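Lipoprotein (Mycoplasma mycoides subsp. capri, PDB 7ADK) probably cleaves proteins as a lipoprotein of the mycoplasma DUF31 peptidase family, which belongs to the chymotrypsin-like PA clan. Local coordinates at residues Asn200-Arg208 with Tyr232-Thr241. Numbering follows the deposited sequence.
Sequences NSINLKEYR and YYNAALKGFT
Carboxylate oxygen OE2 of Glu206 is gripped by three donors, two from Arg208 and one from Asn234 across the contact. Lys205, Glu206 and Arg208 form a salt-bridge network where two irregular loops meet at the surface, one leading from helix 176-192 to helix 208-212 and the other running from helix 220-226 toward strand 289-293. Asn234, first residue of a type I beta turn ending at Leu237, sends ND2 to Glu206 OE2 at 2.8 Å, onto the anti lone pair and with the acceptor tilted 23° from the amide plane. Arg208 meets the same oxygen side-on: NH2 makes a salt bridge of 2.8 Å to Glu206 OE2, nearly along the C-O bond, while NE approaches from above the carboxylate plane. Its CG stands between the backbone N and carbonyl carbon (chi1 64°), and a bend at chi2 turns the guanidinium edge, with NE and NH2, to Glu206 OE2. On the other oxygen, Lys205 NZ forms a salt bridge of 2.9 Å to Glu206 OE1, so both ends of this buried carboxylate are held and its negative charge is probably well compensated. Leu237 lays CD2 beside the carboxylate, 3.5 Å from Glu206 OE2.

Farther along, Ile202 reaches into the opposing loop. Its CG1 meets the ring edge of Tyr232 at CD1, 4.0 Å away. The Ile202 side chain crosses that of Tyr233 at about a right angle, with Ile202 CD1 nearest Tyr233 CD1. Tyr232 also stacks on Phe220 of helix 220-226, which ties this apolar patch to the helix behind it.

At the far end Asn200 and Thr241 approach from opposite directions. Asn200 ND2 passes 3.6 Å from Tyr233 CD1. The same nitrogen, Asn200 ND2, donates to Thr241 OG1 over 3.0 Å with an N-H...O angle of 154°.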
loop_
_atom_site.group_PDB
_atom_site.type_symbol
_atom_site.label_atom_id
_atom_site.label_comp_id
_atom_site.label_asym_id
_atom_site.label_seq_id
_atom_site.Cartn_x
_atom_site.Cartn_y
_atom_site.Cartn_z
ATOM N N ASN B 200 -1.823 47.879 -0.935
ATOM C CA ASN B 200 -1.254 49.201 -1.241
ATOM C C ASN B 200 -0.290 49.174 -2.448
ATOM O O ASN B 200 0.459 48.220 -2.657
ATOM C CB ASN B 200 -0.592 49.792 0.018
ATOM C CG ASN B 200 0.485 48.904 0.613
ATOM O OD1 ASN B 200 0.212 47.831 1.121
ATOM N ND2 ASN B 200 1.721 49.324 0.588
ATOM N N SER B 201 -0.321 50.227 -3.269
ATOM C CA SER B 201 0.162 50.210 -4.649
ATOM C C SER B 201 0.885 51.518 -4.987
ATOM O O SER B 201 0.644 52.547 -4.354
ATOM C CB SER B 201 -1.029 49.968 -5.584
ATOM O OG SER B 201 -1.567 48.662 -5.436
ATOM N N ILE B 202 1.778 51.487 -5.975
ATOM C CA ILE B 202 2.632 52.611 -6.385
ATOM C C ILE B 202 2.216 53.106 -7.779
ATOM O O ILE B 202 1.654 52.359 -8.575
ATOM C CB ILE B 202 4.126 52.230 -6.229
ATOM C CG1 ILE B 202 4.487 51.880 -4.766
ATOM C CG2 ILE B 202 5.085 53.305 -6.743
ATOM C CD1 ILE B 202 4.324 52.991 -3.728
ATOM N N ASN B 203 2.407 54.399 -8.038
ATOM C CA ASN B 203 1.979 55.106 -9.247
ATOM C C ASN B 203 2.795 54.746 -10.515
ATOM O O ASN B 203 3.679 53.895 -10.491
ATOM C CB ASN B 203 2.011 56.620 -8.943
ATOM C CG ASN B 203 3.407 57.186 -8.724
ATOM O OD1 ASN B 203 4.336 56.515 -8.306
ATOM N ND2 ASN B 203 3.601 58.438 -9.009
ATOM N N LEU B 204 2.470 55.396 -11.635
ATOM C CA LEU B 204 3.010 55.168 -12.987
ATOM C C LEU B 204 4.516 55.498 -13.180
ATOM O O LEU B 204 5.131 55.039 -14.139
ATOM C CB LEU B 204 2.112 55.993 -13.923
ATOM C CG LEU B 204 2.320 55.826 -15.430
ATOM C CD1 LEU B 204 2.189 54.379 -15.878
ATOM C CD2 LEU B 204 1.281 56.659 -16.160
ATOM N N LYS B 205 5.098 56.316 -12.300
ATOM C CA LYS B 205 6.543 56.589 -12.212
ATOM C C LYS B 205 7.253 55.372 -11.590
ATOM O O LYS B 205 6.664 54.316 -11.392
ATOM C CB LYS B 205 6.719 57.895 -11.388
ATOM C CG LYS B 205 7.965 58.754 -11.693
ATOM C CD LYS B 205 9.123 58.765 -10.673
ATOM C CE LYS B 205 8.741 59.254 -9.273
ATOM N NZ LYS B 205 9.855 59.112 -8.312
ATOM N N GLU B 206 8.511 55.532 -11.193
ATOM C CA GLU B 206 9.159 54.695 -10.161
ATOM C C GLU B 206 9.510 53.256 -10.590
ATOM O O GLU B 206 10.007 52.460 -9.808
ATOM C CB GLU B 206 8.357 54.788 -8.842
ATOM C CG GLU B 206 9.094 54.439 -7.550
ATOM C CD GLU B 206 10.397 55.214 -7.303
ATOM O OE1 GLU B 206 10.534 56.348 -7.816
ATOM O OE2 GLU B 206 11.271 54.695 -6.566
ATOM N N TYR B 207 9.387 52.956 -11.876
ATOM C CA TYR B 207 9.939 51.776 -12.529
ATOM C C TYR B 207 11.467 51.812 -12.670
ATOM O O TYR B 207 12.049 50.890 -13.222
ATOM C CB TYR B 207 9.223 51.545 -13.863
ATOM C CG TYR B 207 7.737 51.275 -13.725
ATOM C CD1 TYR B 207 7.270 50.308 -12.811
ATOM C CD2 TYR B 207 6.814 52.004 -14.497
ATOM C CE1 TYR B 207 5.893 50.082 -12.661
ATOM C CE2 TYR B 207 5.436 51.778 -14.352
ATOM C CZ TYR B 207 4.970 50.820 -13.429
ATOM O OH TYR B 207 3.642 50.602 -13.308
ATOM N N ARG B 208 12.170 52.784 -12.077
ATOM C CA ARG B 208 13.621 52.683 -11.859
ATOM C C ARG B 208 14.005 51.445 -11.041
ATOM O O ARG B 208 15.068 50.884 -11.264
ATOM C CB ARG B 208 14.175 53.993 -11.271
ATOM C CG ARG B 208 13.661 54.368 -9.878
ATOM C CD ARG B 208 14.571 53.918 -8.753
ATOM N NE ARG B 208 13.951 54.108 -7.443
ATOM C CZ ARG B 208 14.443 53.803 -6.269
ATOM N NH1 ARG B 208 15.644 53.348 -6.089
ATOM N NH2 ARG B 208 13.678 53.963 -5.245
ATOM N N TYR B 232 8.057 46.274 -3.417
ATOM C CA TYR B 232 8.666 47.592 -3.301
ATOM C C TYR B 232 7.695 48.516 -2.546
ATOM O O TYR B 232 6.480 48.313 -2.583
ATOM C CB TYR B 232 8.939 48.074 -4.738
ATOM C CG TYR B 232 7.794 47.845 -5.719
ATOM C CD1 TYR B 232 6.656 48.668 -5.691
ATOM C CD2 TYR B 232 7.829 46.742 -6.590
ATOM C CE1 TYR B 232 5.556 48.392 -6.523
ATOM C CE2 TYR B 232 6.723 46.453 -7.406
ATOM C CZ TYR B 232 5.597 47.287 -7.395
ATOM O OH TYR B 232 4.545 46.996 -8.200
ATOM N N TYR B 233 8.193 49.556 -1.878
ATOM C CA TYR B 233 7.362 50.675 -1.416
ATOM C C TYR B 233 8.190 51.957 -1.447
ATOM O O TYR B 233 9.296 51.998 -0.908
ATOM C CB TYR B 233 6.778 50.411 -0.026
ATOM C CG TYR B 233 5.835 51.503 0.436
ATOM C CD1 TYR B 233 4.518 51.536 -0.058
ATOM C CD2 TYR B 233 6.284 52.513 1.308
ATOM C CE1 TYR B 233 3.649 52.568 0.343
ATOM C CE2 TYR B 233 5.415 53.548 1.703
ATOM C CZ TYR B 233 4.090 53.573 1.230
ATOM O OH TYR B 233 3.240 54.556 1.616
ATOM N N ASN B 234 7.687 52.993 -2.123
ATOM C CA ASN B 234 8.549 54.039 -2.677
ATOM C C ASN B 234 8.105 55.475 -2.372
ATOM O O ASN B 234 8.687 56.400 -2.928
ATOM C CB ASN B 234 8.717 53.812 -4.186
ATOM C CG ASN B 234 9.309 52.468 -4.560
ATOM O OD1 ASN B 234 8.711 51.432 -4.354
ATOM N ND2 ASN B 234 10.479 52.436 -5.135
ATOM N N ALA B 235 7.136 55.706 -1.484
ATOM C CA ALA B 235 6.668 57.063 -1.197
ATOM C C ALA B 235 7.789 57.987 -0.652
ATOM O O ALA B 235 7.849 59.158 -1.011
ATOM C CB ALA B 235 5.466 56.977 -0.244
ATOM N N ALA B 236 8.723 57.440 0.137
ATOM C CA ALA B 236 10.010 58.048 0.507
ATOM C C ALA B 236 11.216 57.213 -0.004
ATOM O O ALA B 236 12.254 57.144 0.651
ATOM C CB ALA B 236 10.010 58.283 2.023
ATOM N N LEU B 237 11.051 56.537 -1.155
ATOM C CA LEU B 237 12.001 55.607 -1.814
ATOM C C LEU B 237 12.411 54.371 -0.965
ATOM O O LEU B 237 13.344 53.646 -1.305
ATOM C CB LEU B 237 13.201 56.390 -2.399
ATOM C CG LEU B 237 12.849 57.640 -3.237
ATOM C CD1 LEU B 237 14.122 58.302 -3.753
ATOM C CD2 LEU B 237 11.964 57.347 -4.443
ATOM N N LYS B 238 11.701 54.142 0.143
ATOM C CA LYS B 238 12.068 53.318 1.299
ATOM C C LYS B 238 10.843 52.565 1.838
ATOM O O LYS B 238 9.752 53.134 1.904
ATOM C CB LYS B 238 12.655 54.280 2.356
ATOM C CG LYS B 238 13.200 53.684 3.658
ATOM C CD LYS B 238 13.618 54.823 4.604
ATOM C CE LYS B 238 14.272 54.351 5.900
ATOM N NZ LYS B 238 15.668 53.956 5.729
ATOM N N GLY B 239 11.069 51.330 2.299
ATOM C CA GLY B 239 10.105 50.446 2.968
ATOM C C GLY B 239 9.783 49.140 2.222
ATOM O O GLY B 239 10.057 49.001 1.032
ATOM N N PHE B 240 9.145 48.203 2.914
ATOM C CA PHE B 240 8.607 46.933 2.423
ATOM C C PHE B 240 7.122 46.752 2.718
ATOM O O PHE B 240 6.660 47.064 3.813
ATOM C CB PHE B 240 9.307 45.755 3.106
ATOM C CG PHE B 240 10.651 45.288 2.619
ATOM C CD1 PHE B 240 11.082 45.555 1.313
ATOM C CD2 PHE B 240 11.382 44.411 3.433
ATOM C CE1 PHE B 240 12.217 44.910 0.822
ATOM C CE2 PHE B 240 12.516 43.763 2.939
ATOM C CZ PHE B 240 12.908 43.993 1.615
ATOM N N THR B 241 6.392 46.115 1.808
ATOM C CA THR B 241 5.017 45.656 2.046
ATOM C C THR B 241 4.983 44.130 2.112
ATOM O O THR B 241 5.258 43.460 1.122
ATOM C CB THR B 241 4.075 46.165 0.947
ATOM O OG1 THR B 241 4.093 47.569 0.901
ATOM C CG2 THR B 241 2.634 45.756 1.195
#